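Local structure of putative glycyl-glycine endopeptidase lytM (Ruminococcus gnavus, 3NYY) at residues Pro16-Gln21 against Ile230-Tyr235; Asp111-Glu116 against Gly124-Asp129; Phe94-Ser99 against Asn243-Cys248; Ser144-Val149 against Ala171-Ala176. The protein is probably a metalloendopeptidase of the M23 family, related to enzymes that cut the peptides of bacterial cell walls. All coordinates share one frame; numbering follows the deposited sequence. Where two conformers were deposited one is given.

Overall arrangement
The chain starts in the helical N-terminal part, where Pro-16 to Gln-21 waits for Ile-230 to Tyr-235 to close interaction 1, a loop of 208 residues that ties this helical part to strand 228-232 of the large antiparallel sheet. Phe-94 to Ser-99 opens interaction 3, which ends only at Asn-243 to Cys-248, so interactions 1 and 3 cross. Interaction 2, a short closure between helix 113-117 and the loop leading into strand 128-132, and interaction 4, between residues 144-149 and strand 172-178, follow in series and nest inside both. Interactions 1 and 2 touch through Ser-231 and Glu-126; interactions 3 and 4 touch where Pro-95 packs on Met-145.

Interaction 1: residues Pro16-Gln21 against Ile230-Tyr235; sequences PDFRRQ and ISVNPY. With SO4 (sulfate ion), chain E.
A short helix, 16-20, in the region assigned to the LytM N-terminal domain, is laid against edge strand 228-232 of the M23 peptidase sheet. Arg-19 carries the contact. Its CB and CG pass alongside the carbonyl of Ser-231, and CD reaches Ile-230 CG2, which lies over one face of the guanidinium. A bend at chi3 (68°) turns the head so that NE points nearly along the Ser-231 C=O axis, with NE to O 2.8 Å. NH2 meets Ser-231 OG at 2.9 Å, in the guanidinium plane, a side-on grip on two atoms of one residue; that OG also bonds Glu-126. The other branch, NH1, holds O1 of a sulfate that Arg-117 shares. Where the helix ends, Asn-233 takes over: its N donates to Arg-19 O at 2.8 Å. Its OD1 caps helix 235-240 at Tyr-235 N, while ND2, also bonded to Asp-111, gives a nearly straight bond to Arg-20 O, 3.0 Å away and met from above the carbonyl plane.

Interaction 2: residues Asp111-Glu116 against Gly124-Asp129; sequences DSWMFE and GHEGTD
Glu-116 has CG anti to its carbonyl carbon (chi1 -73°) and runs extended beyond it, which carries the carboxylate from the first helix turn to the backbone of Gly-127. There OE1 takes the Gly-127 N-H on its syn lone pair at 2.9 Å. OE2 accepts from Ser-112 OG at 2.6 Å, met from above the carboxylate plane; the crowded chi1 of Ser-112 (57°) turns its hydroxyl back toward the helix. OE2 also lies 4.0 Å from Asp-129 OD2, and a water donating to both oxygens probably eases the repulsion; Asp-129 OD1 is hydrogen-bonded to His-218 ND1. Trp-113, CG anti to its backbone N, sets CZ3 3.4 Å from Glu-126 CB. Glu-126 bends at chi2 (90°), so its carboxylate turns away from residues 111-116 and takes Gly-124 N on OE2, with Ser-231 and Arg-117 as further partners. An alanine in place of Glu-116 would probably leave Gly-127 N and Ser-112 OG without this acceptor and loosen the helix from the segment leading into the strand. Helix 113-117 thus lies beside the start of strand 128-132, with Trp-113 wedged against helix 16-20 and Phe-115 meeting His-216 of the second subunit edge-to-face.

Interaction 3: residues Phe94-Ser99 against Asn243-Cys248; sequences FPIPQS and NARIKC
Arg-245 sets CG anti to its carbonyl carbon (chi1 -73°), stays extended at chi2 and bends at chi3 (73°), so its guanidinium folds against the backbone of the facing segment. Gln-98 takes the crowded first position (chi1 54°) and then extends, which carries its amide back to Arg-245. NE of Arg-245 donates to Ile-96 O at 2.9 Å from above the carbonyl plane, and NH2 bonds Pro-97 O, also at 2.9 Å, with that oxygen tilted out of the guanidinium plane; NH2 is bonded to Asp-105 O as well. The aliphatic part of the arginine runs beside Phe-94 in the same direction, CG 3.8 Å from Phe-94 CB. The return bond comes from Gln-98 NE2 to Arg-245 O at 3.1 Å. These side chains flank a two-stranded parallel sheet, 98-99 with 247-248, in which Gln-98 N meets Ile-246 O and Cys-248 N meets Gln-98 O, each nearly along the C=O axis; Pro-97 and Ile-246 pack on Val-143, setting it against strand 141-143. An alanine in place of Arg-245 would probably loosen the hold on the backbone at Ile-96 and Pro-97, since both carbonyls would lose their guanidinium donor. On the face of Gln-98, Lys-247 CG lies alongside Gln-98 CD at 3.6 Å. On the other face, with Ser-99, Cys-248 SG touches Pro-97 CB at 3.5 Å. A water joins Phe-94 O to Ile-246 N.

Interaction 4: residues Ser144-Val149 against Ala171-Ala176; sequences SMTDGV and AYFYYA
The innermost contact is the phenol of Tyr-175, whose OH receives the N-H of Met-145 almost in line (175°) at 2.9 Å. CB and CG of Met-145, a selenomethionine here, lie along the same oxygen, each 3.5 Å from Tyr-175 OH. Next to it, the methyl CG2 of Thr-146 sits over one face of Phe-173, a CH-pi contact with CG2 3.8 Å from the ring centroid and 18° off the normal. The selenium of Met-145 approaches that ring obliquely, 4.1 Å from Phe-173 CD2, as a Met-aromatic contact; CG anti to the carbonyl carbon (chi1 -67°) and an extended chi2 bring it there. In the second shell one water bonds Ser-144 OG, Thr-146 OG1 and Tyr-175 OH, holding the phenol oxygen from a second direction. Ser-144 OG in turn donates to Thr-146 O at 2.6 Å on a lone pair in the carbonyl plane, and Thr-146 OG1 donates to Asp-147 O, so the turn is braced by its own hydroxyls. Farther out, Leu-219 and Ile-221 of strand 216-225 back the two aromatic residues. Alternate side chains of strand 172-178 thus point inward from the large antiparallel sheet, joining the connection between strands 141-143 and 148-153 to the buried core of the M23 peptidase fold.

Interaction 1: residues Pro16-Gln21 against Ile230-Tyr235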
loop_
_atom_site.group_PDB
_atom_site.type_symbol
_atom_site.label_atom_id
_atom_site.label_comp_id
_atom_site.label_asym_id
_atom_site.label_seq_id
_atom_site.Cartn_x
_atom_site.Cartn_y
_atom_site.Cartn_z
ATOM N N PRO A 16 8.087 -19.674 6.952
ATOM C CA PRO A 16 7.171 -18.559 6.677
ATOM C C PRO A 16 7.271 -17.380 7.655
ATOM O O PRO A 16 7.186 -16.214 7.215
ATOM C CB PRO A 16 5.809 -19.211 6.801
ATOM C CG PRO A 16 6.048 -20.612 6.324
ATOM C CD PRO A 16 7.386 -20.961 6.893
ATOM N N ASP A 17 7.447 -17.626 8.960
ATOM C CA ASP A 17 7.520 -16.515 9.896
ATOM C C ASP A 17 8.816 -15.688 9.711
ATOM O O ASP A 17 8.787 -14.485 9.888
ATOM C CB ASP A 17 7.430 -16.983 11.357
ATOM C CG ASP A 17 6.062 -17.486 11.746
ATOM O OD1 ASP A 17 5.054 -17.139 11.104
ATOM O OD2 ASP A 17 5.988 -18.247 12.727
ATOM N N PHE A 18 9.927 -16.320 9.335
ATOM C CA PHE A 18 11.108 -15.567 8.993
ATOM C C PHE A 18 10.863 -14.713 7.743
ATOM O O PHE A 18 11.204 -13.522 7.699
ATOM C CB PHE A 18 12.309 -16.484 8.803
ATOM C CG PHE A 18 13.547 -15.753 8.406
ATOM C CD1 PHE A 18 14.354 -15.152 9.381
ATOM C CD2 PHE A 18 13.885 -15.590 7.069
ATOM C CE1 PHE A 18 15.512 -14.460 9.014
ATOM C CE2 PHE A 18 15.027 -14.875 6.701
ATOM C CZ PHE A 18 15.844 -14.304 7.680
ATOM N N ARG A 19 10.279 -15.314 6.729
ATOM C CA ARG A 19 10.055 -14.572 5.486
ATOM C C ARG A 19 9.188 -13.351 5.687
ATOM O O ARG A 19 9.382 -12.321 5.028
ATOM C CB ARG A 19 9.496 -15.462 4.396
ATOM C CG ARG A 19 10.412 -16.568 4.003
ATOM C CD ARG A 19 9.768 -17.482 2.975
ATOM N NE ARG A 19 9.596 -16.803 1.688
ATOM C CZ ARG A 19 8.968 -17.293 0.630
ATOM N NH1 ARG A 19 8.394 -18.505 0.654
ATOM N NH2 ARG A 19 8.896 -16.586 -0.501
ATOM N N ARG A 20 8.222 -13.479 6.606
ATOM C CA ARG A 20 7.311 -12.365 6.900
ATOM C C ARG A 20 7.958 -11.179 7.630
ATOM O O ARG A 20 7.489 -10.054 7.512
ATOM C CB ARG A 20 6.099 -12.911 7.663
ATOM C CG ARG A 20 5.034 -11.841 8.033
ATOM C CD ARG A 20 3.727 -12.454 8.517
ATOM N NE ARG A 20 3.952 -13.449 9.569
ATOM C CZ ARG A 20 3.950 -13.212 10.870
ATOM N NH1 ARG A 20 3.716 -11.994 11.354
ATOM N NH2 ARG A 20 4.227 -14.204 11.713
ATOM N N GLN A 21 9.038 -11.432 8.381
ATOM C CA GLN A 21 9.817 -10.408 9.094
ATOM C C GLN A 21 8.974 -9.638 10.095
ATOM O O GLN A 21 8.822 -8.441 9.976
ATOM C CB GLN A 21 10.488 -9.458 8.105
ATOM C CG GLN A 21 11.453 -10.106 7.166
ATOM C CD GLN A 21 12.860 -10.263 7.686
ATOM O OE1 GLN A 21 13.568 -9.274 7.927
ATOM N NE2 GLN A 21 13.293 -11.552 7.866
ATOM N N ILE A 230 15.139 -17.218 -2.418
ATOM C CA ILE A 230 13.920 -17.131 -1.596
ATOM C C ILE A 230 13.640 -15.669 -1.310
ATOM O O ILE A 230 14.472 -15.001 -0.701
ATOM C CB ILE A 230 14.083 -17.831 -0.199
ATOM C CG1 ILE A 230 14.603 -19.265 -0.342
ATOM C CG2 ILE A 230 12.785 -17.777 0.649
ATOM C CD1 ILE A 230 13.667 -20.195 -1.072
ATOM N N SER A 231 12.464 -15.192 -1.692
ATOM C CA SER A 231 12.078 -13.838 -1.337
ATOM C C SER A 231 11.720 -13.720 0.158
ATOM O O SER A 231 11.128 -14.626 0.763
ATOM C CB SER A 231 10.888 -13.396 -2.196
ATOM O OG SER A 231 9.748 -14.246 -1.979
ATOM N N VAL A 232 12.085 -12.574 0.724
ATOM C CA VAL A 232 11.726 -12.197 2.106
ATOM C C VAL A 232 11.106 -10.816 2.094
ATOM O O VAL A 232 11.350 -10.033 1.171
ATOM C CB VAL A 232 12.966 -12.245 3.058
ATOM C CG1 VAL A 232 13.610 -13.620 2.994
ATOM C CG2 VAL A 232 13.960 -11.154 2.716
ATOM N N ASN A 233 10.317 -10.516 3.111
ATOM C CA ASN A 233 9.586 -9.253 3.169
ATOM C C ASN A 233 10.511 -8.057 3.335
ATOM O O ASN A 233 11.146 -7.923 4.394
ATOM C CB ASN A 233 8.579 -9.317 4.317
ATOM C CG ASN A 233 7.566 -8.195 4.304
ATOM O OD1 ASN A 233 7.501 -7.385 3.347
ATOM N ND2 ASN A 233 6.682 -8.180 5.356
ATOM N N PRO A 234 10.530 -7.120 2.343
ATOM C CA PRO A 234 11.377 -5.950 2.546
ATOM C C PRO A 234 10.735 -4.860 3.390
ATOM O O PRO A 234 11.403 -3.894 3.724
ATOM C CB PRO A 234 11.543 -5.393 1.117
ATOM C CG PRO A 234 11.141 -6.496 0.215
ATOM C CD PRO A 234 10.043 -7.206 0.952
ATOM N N TYR A 235 9.452 -4.978 3.709
ATOM C CA TYR A 235 8.770 -3.871 4.334
ATOM C C TYR A 235 9.442 -3.387 5.636
ATOM O O TYR A 235 9.713 -2.188 5.785
ATOM C CB TYR A 235 7.273 -4.196 4.555
ATOM C CG TYR A 235 6.525 -3.107 5.283
ATOM C CD1 TYR A 235 6.020 -2.029 4.560
ATOM C CD2 TYR A 235 6.350 -3.122 6.679
ATOM C CE1 TYR A 235 5.335 -1.006 5.178
ATOM C CE2 TYR A 235 5.638 -2.047 7.297
ATOM C CZ TYR A 235 5.173 -1.002 6.514
ATOM O OH TYR A 235 4.466 0.102 7.046
HETATM S S SO4 E . 6.982 -20.680 -2.418
HETATM O O1 SO4 E . 7.781 -19.636 -1.799
HETATM O O2 SO4 E . 7.404 -20.809 -3.812
HETATM O O3 SO4 E . 7.174 -21.929 -1.679
HETATM O O4 SO4 E . 5.560 -20.328 -2.376
HETATM O O HOH W 1 12.659 -6.667 6.301
#

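Interaction 2: residues Asp111-Glu116 against Gly124-Asp129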
loop_
_atom_site.group_PDB
_atom_site.type_symbol
_atom_site.label_atom_id
_atom_site.label_comp_id
_atom_site.label_asym_id
_atom_site.label_seq_id
_atom_site.Cartn_x
_atom_site.Cartn_y
_atom_site.Cartn_z
ATOM N N ASP A 111 2.845 -2.913 3.792
ATOM C CA ASP A 111 3.274 -4.310 3.956
ATOM C C ASP A 111 2.263 -5.202 3.261
ATOM O O ASP A 111 1.198 -5.504 3.810
ATOM C CB ASP A 111 3.349 -4.664 5.433
ATOM C CG ASP A 111 4.079 -5.984 5.699
ATOM O OD1 ASP A 111 4.252 -6.750 4.745
ATOM O OD2 ASP A 111 4.475 -6.211 6.874
ATOM N N SER A 112 2.608 -5.660 2.075
ATOM C CA SER A 112 1.692 -6.496 1.277
ATOM C C SER A 112 1.999 -7.982 1.359
ATOM O O SER A 112 1.388 -8.783 0.642
ATOM C CB SER A 112 1.760 -6.037 -0.180
ATOM O OG SER A 112 3.094 -6.117 -0.664
ATOM N N TRP A 113 2.945 -8.360 2.215
ATOM C CA TRP A 113 3.480 -9.708 2.255
ATOM C C TRP A 113 2.394 -10.771 2.425
ATOM O O TRP A 113 2.345 -11.739 1.684
ATOM C CB TRP A 113 4.527 -9.841 3.379
ATOM C CG TRP A 113 5.262 -11.145 3.270
ATOM C CD1 TRP A 113 5.063 -12.278 3.997
ATOM C CD2 TRP A 113 6.263 -11.433 2.315
ATOM N NE1 TRP A 113 5.935 -13.267 3.559
ATOM C CE2 TRP A 113 6.691 -12.756 2.539
ATOM C CE3 TRP A 113 6.894 -10.679 1.314
ATOM C CZ2 TRP A 113 7.659 -13.359 1.747
ATOM C CZ3 TRP A 113 7.878 -11.271 0.548
ATOM C CH2 TRP A 113 8.233 -12.604 0.758
HETATM N N MSE A 114 1.511 -10.579 3.384
HETATM C CA MSE A 114 0.498 -11.593 3.659
HETATM C C MSE A 114 -0.591 -11.639 2.608
HETATM O O MSE A 114 -1.194 -12.702 2.400
HETATM C CB MSE A 114 -0.075 -11.413 5.051
HETATM C CG MSE A 114 0.989 -11.551 6.080
HETATM SE SE MSE A 114 0.304 -12.192 7.750
HETATM C CE MSE A 114 -0.031 -10.657 8.697
ATOM N N PHE A 115 -0.813 -10.523 1.929
ATOM C CA PHE A 115 -1.770 -10.441 0.842
ATOM C C PHE A 115 -1.154 -11.223 -0.358
ATOM O O PHE A 115 -1.811 -12.068 -0.962
ATOM C CB PHE A 115 -2.088 -8.955 0.542
ATOM C CG PHE A 115 -2.691 -8.204 1.739
ATOM C CD1 PHE A 115 -1.891 -7.797 2.824
ATOM C CD2 PHE A 115 -4.058 -7.943 1.803
ATOM C CE1 PHE A 115 -2.448 -7.141 3.947
ATOM C CE2 PHE A 115 -4.620 -7.270 2.910
ATOM C CZ PHE A 115 -3.822 -6.884 3.986
ATOM N N GLU A 116 0.133 -10.999 -0.637
ATOM C CA GLU A 116 0.838 -11.644 -1.775
ATOM C C GLU A 116 1.077 -13.147 -1.623
ATOM O O GLU A 116 0.991 -13.885 -2.616
ATOM C CB GLU A 116 2.201 -10.960 -2.025
ATOM C CG GLU A 116 2.064 -9.583 -2.667
ATOM C CD GLU A 116 3.330 -8.730 -2.590
ATOM O OE1 GLU A 116 4.430 -9.257 -2.312
ATOM O OE2 GLU A 116 3.209 -7.505 -2.803
ATOM N N GLY A 124 7.220 -16.032 -6.302
ATOM C CA GLY A 124 8.621 -15.739 -6.552
ATOM C C GLY A 124 8.921 -14.274 -6.789
ATOM O O GLY A 124 10.097 -13.928 -6.970
ATOM N N HIS A 125 7.868 -13.447 -6.825
ATOM C CA HIS A 125 7.944 -12.016 -7.143
ATOM C C HIS A 125 7.417 -11.142 -6.002
ATOM O O HIS A 125 7.074 -9.967 -6.191
ATOM C CB HIS A 125 7.175 -11.741 -8.443
ATOM C CG HIS A 125 7.804 -12.373 -9.635
ATOM N ND1 HIS A 125 8.676 -11.689 -10.458
ATOM C CD2 HIS A 125 7.723 -13.632 -10.127
ATOM C CE1 HIS A 125 9.095 -12.501 -11.416
ATOM N NE2 HIS A 125 8.549 -13.691 -11.225
ATOM N N GLU A 126 7.372 -11.715 -4.810
ATOM C CA GLU A 126 6.797 -11.040 -3.645
ATOM C C GLU A 126 7.802 -10.001 -3.156
ATOM O O GLU A 126 9.017 -10.245 -3.143
ATOM C CB GLU A 126 6.576 -12.038 -2.538
ATOM C CG GLU A 126 5.649 -13.223 -2.868
ATOM C CD GLU A 126 6.394 -14.413 -3.428
ATOM O OE1 GLU A 126 7.629 -14.338 -3.711
ATOM O OE2 GLU A 126 5.737 -15.459 -3.629
ATOM N N GLY A 127 7.313 -8.855 -2.694
ATOM C CA GLY A 127 8.206 -7.798 -2.197
ATOM C C GLY A 127 7.407 -6.643 -1.651
ATOM O O GLY A 127 6.365 -6.881 -1.009
ATOM N N THR A 128 7.895 -5.434 -1.889
ATOM C CA THR A 128 7.218 -4.199 -1.468
ATOM C C THR A 128 7.154 -3.281 -2.685
ATOM O O THR A 128 8.127 -3.064 -3.375
ATOM C CB THR A 128 7.934 -3.516 -0.336
ATOM O OG1 THR A 128 8.053 -4.435 0.775
ATOM C CG2 THR A 128 7.186 -2.228 0.125
ATOM N N ASP A 129 5.960 -2.771 -2.950
ATOM C CA ASP A 129 5.701 -1.820 -4.038
ATOM C C ASP A 129 5.681 -0.401 -3.526
ATOM O O ASP A 129 4.837 -0.027 -2.720
ATOM C CB ASP A 129 4.412 -2.195 -4.747
ATOM C CG ASP A 129 4.516 -3.550 -5.428
ATOM O OD1 ASP A 129 5.584 -3.826 -5.984
ATOM O OD2 ASP A 129 3.589 -4.366 -5.319
HETATM O O HOH W 2 5.760 -5.994 1.599
HETATM O O HOH W 3 3.932 -3.589 -0.860
HETATM O O HOH W 4 4.996 -6.930 -4.429
HETATM O O HOH W 5 3.032 -15.654 -3.620
#

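Interaction 3: residues Phe94-Ser99 against Asn243-Cys248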
loop_
_atom_site.group_PDB
_atom_site.type_symbol
_atom_site.label_atom_id
_atom_site.label_comp_id
_atom_site.label_asym_id
_atom_site.label_seq_id
_atom_site.Cartn_x
_atom_site.Cartn_y
_atom_site.Cartn_z
ATOM N N PHE A 94 17.236 4.301 2.135
ATOM C CA PHE A 94 15.967 4.024 1.470
ATOM C C PHE A 94 16.239 4.138 -0.055
ATOM O O PHE A 94 17.122 4.883 -0.475
ATOM C CB PHE A 94 14.988 5.108 1.922
ATOM C CG PHE A 94 13.547 4.807 1.598
ATOM C CD1 PHE A 94 12.835 3.880 2.342
ATOM C CD2 PHE A 94 12.896 5.499 0.585
ATOM C CE1 PHE A 94 11.538 3.598 2.049
ATOM C CE2 PHE A 94 11.558 5.228 0.271
ATOM C CZ PHE A 94 10.896 4.264 0.986
ATOM N N PRO A 95 15.501 3.399 -0.910
ATOM C CA PRO A 95 15.806 3.406 -2.338
ATOM C C PRO A 95 15.376 4.649 -3.133
ATOM O O PRO A 95 15.803 4.802 -4.277
ATOM C CB PRO A 95 15.059 2.174 -2.834
ATOM C CG PRO A 95 13.913 2.044 -1.892
ATOM C CD PRO A 95 14.520 2.370 -0.572
ATOM N N ILE A 96 14.550 5.502 -2.536
ATOM C CA ILE A 96 14.077 6.709 -3.227
ATOM C C ILE A 96 14.664 7.933 -2.526
ATOM O O ILE A 96 14.453 8.117 -1.322
ATOM C CB ILE A 96 12.574 6.841 -3.251
ATOM C CG1 ILE A 96 11.891 5.545 -3.698
ATOM C CG2 ILE A 96 12.168 8.004 -4.231
ATOM C CD1 ILE A 96 12.387 4.942 -5.018
ATOM N N PRO A 97 15.417 8.760 -3.269
ATOM C CA PRO A 97 15.968 9.965 -2.669
ATOM C C PRO A 97 14.920 10.972 -2.279
ATOM O O PRO A 97 13.782 10.917 -2.786
ATOM C CB PRO A 97 16.855 10.557 -3.789
ATOM C CG PRO A 97 17.158 9.470 -4.685
ATOM C CD PRO A 97 15.915 8.575 -4.644
ATOM N N GLN A 98 15.291 11.885 -1.379
ATOM C CA GLN A 98 14.450 13.058 -1.104
ATOM C C GLN A 98 14.920 14.182 -2.036
ATOM O O GLN A 98 16.101 14.261 -2.423
ATOM C CB GLN A 98 14.495 13.476 0.366
ATOM C CG GLN A 98 15.867 13.712 0.943
ATOM C CD GLN A 98 15.800 14.254 2.389
ATOM O OE1 GLN A 98 15.267 15.341 2.618
ATOM N NE2 GLN A 98 16.361 13.504 3.348
ATOM N N SER A 99 13.996 15.064 -2.398
ATOM C CA SER A 99 14.282 16.164 -3.305
ATOM C C SER A 99 14.969 17.348 -2.601
ATOM O O SER A 99 14.494 17.817 -1.577
ATOM C CB SER A 99 12.994 16.643 -3.982
ATOM O OG SER A 99 13.241 17.761 -4.815
ATOM N N ASN A 243 13.822 7.126 7.161
ATOM C CA ASN A 243 14.407 8.440 7.463
ATOM C C ASN A 243 15.842 8.576 6.981
ATOM O O ASN A 243 16.495 9.560 7.296
ATOM C CB ASN A 243 14.323 8.757 8.956
ATOM C CG ASN A 243 12.895 8.892 9.424
ATOM O OD1 ASN A 243 12.027 9.347 8.664
ATOM N ND2 ASN A 243 12.633 8.471 10.658
ATOM N N ALA A 244 16.313 7.605 6.198
ATOM C CA ALA A 244 17.639 7.630 5.587
ATOM C C ALA A 244 17.485 7.790 4.078
ATOM O O ALA A 244 17.815 6.909 3.277
ATOM C CB ALA A 244 18.427 6.363 5.938
ATOM N N ARG A 245 16.954 8.926 3.678
ATOM C CA ARG A 245 16.789 9.233 2.251
ATOM C C ARG A 245 17.934 10.138 1.803
ATOM O O ARG A 245 18.187 11.199 2.388
ATOM C CB ARG A 245 15.427 9.855 2.003
ATOM C CG ARG A 245 14.341 8.805 2.128
ATOM C CD ARG A 245 12.930 9.307 1.875
ATOM N NE ARG A 245 12.666 9.584 0.463
ATOM C CZ ARG A 245 11.540 10.130 -0.002
ATOM N NH1 ARG A 245 10.557 10.472 0.833
ATOM N NH2 ARG A 245 11.402 10.335 -1.311
ATOM N N ILE A 246 18.664 9.697 0.789
ATOM C CA ILE A 246 19.739 10.498 0.215
ATOM C C ILE A 246 19.119 11.736 -0.460
ATOM O O ILE A 246 17.972 11.688 -0.920
ATOM C CB ILE A 246 20.640 9.630 -0.695
ATOM C CG1 ILE A 246 21.999 10.297 -0.873
ATOM C CG2 ILE A 246 19.978 9.402 -2.007
ATOM C CD1 ILE A 246 22.964 9.412 -1.624
ATOM N N LYS A 247 19.806 12.869 -0.400
ATOM C CA LYS A 247 19.309 14.136 -0.922
ATOM C C LYS A 247 19.844 14.342 -2.323
ATOM O O LYS A 247 21.058 14.239 -2.554
ATOM C CB LYS A 247 19.762 15.282 -0.029
ATOM C CG LYS A 247 19.124 15.287 1.345
ATOM C CD LYS A 247 19.828 16.297 2.267
ATOM C CE LYS A 247 19.124 16.358 3.638
ATOM N NZ LYS A 247 19.909 17.069 4.716
ATOM N N CYS A 248 18.942 14.631 -3.256
ATOM C CA CYS A 248 19.246 14.714 -4.708
ATOM C C CYS A 248 18.447 15.846 -5.326
ATOM O O CYS A 248 17.330 16.097 -4.887
ATOM C CB CYS A 248 18.823 13.405 -5.435
ATOM S SG CYS A 248 19.814 11.981 -5.092
HETATM O O HOH W 6 17.202 7.568 -0.490
#

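Interaction 4: residues Ser144-Val149 against Ala171-Ala176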
loop_
_atom_site.group_PDB
_atom_site.type_symbol
_atom_site.label_atom_id
_atom_site.label_comp_id
_atom_site.label_asym_id
_atom_site.label_seq_id
_atom_site.Cartn_x
_atom_site.Cartn_y
_atom_site.Cartn_z
ATOM N N SER A 144 20.711 2.690 -4.940
ATOM C CA SER A 144 21.016 1.409 -4.324
ATOM C C SER A 144 20.950 1.557 -2.813
ATOM O O SER A 144 21.582 2.434 -2.237
ATOM C CB SER A 144 22.423 0.947 -4.679
ATOM O OG SER A 144 22.666 -0.405 -4.234
HETATM N N MSE A 145 20.233 0.666 -2.177
HETATM C CA MSE A 145 20.117 0.698 -0.716
HETATM C C MSE A 145 21.425 0.315 -0.046
HETATM O O MSE A 145 21.651 0.677 1.101
HETATM C CB MSE A 145 18.994 -0.240 -0.277
HETATM C CG MSE A 145 17.592 0.239 -0.721
HETATM SE SE MSE A 145 16.209 -1.079 -0.369
HETATM C CE MSE A 145 16.070 -0.844 1.502
ATOM N N THR A 146 22.228 -0.475 -0.752
ATOM C CA THR A 146 23.435 -1.126 -0.224
ATOM C C THR A 146 24.630 -0.931 -1.146
ATOM O O THR A 146 24.486 -0.607 -2.323
ATOM C CB THR A 146 23.211 -2.669 -0.125
ATOM O OG1 THR A 146 23.156 -3.235 -1.449
ATOM C CG2 THR A 146 21.873 -2.998 0.643
ATOM N N ASP A 147 25.823 -1.173 -0.616
ATOM C CA ASP A 147 26.953 -1.395 -1.472
ATOM C C ASP A 147 26.685 -2.727 -2.166
ATOM O O ASP A 147 25.829 -3.516 -1.734
ATOM C CB ASP A 147 28.223 -1.548 -0.639
ATOM C CG ASP A 147 28.726 -0.262 -0.031
ATOM O OD1 ASP A 147 28.213 0.833 -0.282
ATOM O OD2 ASP A 147 29.738 -0.371 0.714
ATOM N N GLY A 148 27.442 -2.997 -3.209
ATOM C CA GLY A 148 27.393 -4.324 -3.813
ATOM C C GLY A 148 27.905 -4.376 -5.214
ATOM O O GLY A 148 28.744 -3.538 -5.604
ATOM N N VAL A 149 27.472 -5.399 -5.949
ATOM C CA VAL A 149 27.911 -5.629 -7.335
ATOM C C VAL A 149 26.651 -5.831 -8.147
ATOM O O VAL A 149 25.710 -6.464 -7.668
ATOM C CB VAL A 149 28.828 -6.872 -7.453
ATOM C CG1 VAL A 149 29.171 -7.131 -8.893
ATOM C CG2 VAL A 149 30.102 -6.688 -6.543
ATOM N N ALA A 171 22.818 -10.813 0.495
ATOM C CA ALA A 171 21.474 -10.684 -0.045
ATOM C C ALA A 171 21.476 -10.089 -1.448
ATOM O O ALA A 171 22.385 -9.372 -1.843
ATOM C CB ALA A 171 20.579 -9.831 0.877
ATOM N N TYR A 172 20.440 -10.443 -2.203
ATOM C CA TYR A 172 20.221 -9.920 -3.550
ATOM C C TYR A 172 19.067 -8.920 -3.448
ATOM O O TYR A 172 17.951 -9.286 -3.080
ATOM C CB TYR A 172 19.857 -11.071 -4.468
ATOM C CG TYR A 172 19.579 -10.685 -5.898
ATOM C CD1 TYR A 172 18.311 -10.383 -6.286
ATOM C CD2 TYR A 172 20.546 -10.767 -6.876
ATOM C CE1 TYR A 172 18.008 -10.047 -7.604
ATOM C CE2 TYR A 172 20.242 -10.450 -8.205
ATOM C CZ TYR A 172 18.972 -10.120 -8.552
ATOM O OH TYR A 172 18.632 -9.820 -9.869
ATOM N N PHE A 173 19.350 -7.661 -3.789
ATOM C CA PHE A 173 18.349 -6.601 -3.811
ATOM C C PHE A 173 17.872 -6.405 -5.235
ATOM O O PHE A 173 18.671 -6.156 -6.134
ATOM C CB PHE A 173 18.964 -5.318 -3.233
ATOM C CG PHE A 173 19.110 -5.363 -1.738
ATOM C CD1 PHE A 173 20.092 -6.119 -1.109
ATOM C CD2 PHE A 173 18.207 -4.662 -0.954
ATOM C CE1 PHE A 173 20.140 -6.176 0.301
ATOM C CE2 PHE A 173 18.263 -4.687 0.408
ATOM C CZ PHE A 173 19.227 -5.456 1.054
ATOM N N TYR A 174 16.554 -6.506 -5.430
ATOM C CA TYR A 174 15.927 -6.536 -6.726
ATOM C C TYR A 174 15.100 -5.305 -6.936
ATOM O O TYR A 174 14.240 -5.036 -6.117
ATOM C CB TYR A 174 15.042 -7.798 -6.765
ATOM C CG TYR A 174 14.182 -8.014 -7.994
ATOM C CD1 TYR A 174 14.753 -8.286 -9.232
ATOM C CD2 TYR A 174 12.798 -7.981 -7.916
ATOM C CE1 TYR A 174 13.931 -8.512 -10.336
ATOM C CE2 TYR A 174 12.010 -8.231 -9.012
ATOM C CZ TYR A 174 12.581 -8.502 -10.221
ATOM O OH TYR A 174 11.791 -8.729 -11.349
ATOM N N TYR A 175 15.372 -4.570 -8.022
ATOM C CA TYR A 175 14.710 -3.286 -8.309
ATOM C C TYR A 175 14.066 -3.425 -9.673
ATOM O O TYR A 175 14.761 -3.622 -10.679
ATOM C CB TYR A 175 15.711 -2.139 -8.319
ATOM C CG TYR A 175 16.520 -1.979 -7.047
ATOM C CD1 TYR A 175 17.634 -2.793 -6.805
ATOM C CD2 TYR A 175 16.239 -0.959 -6.141
ATOM C CE1 TYR A 175 18.413 -2.657 -5.656
ATOM C CE2 TYR A 175 17.005 -0.802 -5.003
ATOM C CZ TYR A 175 18.088 -1.657 -4.741
ATOM O OH TYR A 175 18.804 -1.488 -3.541
ATOM N N ALA A 176 12.742 -3.308 -9.735
ATOM C CA ALA A 176 11.976 -3.608 -10.948
ATOM C C ALA A 176 11.011 -2.495 -11.396
ATOM O O ALA A 176 10.701 -1.547 -10.654
ATOM C CB ALA A 176 11.209 -4.942 -10.780
HETATM O O HOH W 7 21.211 -2.590 -3.387
#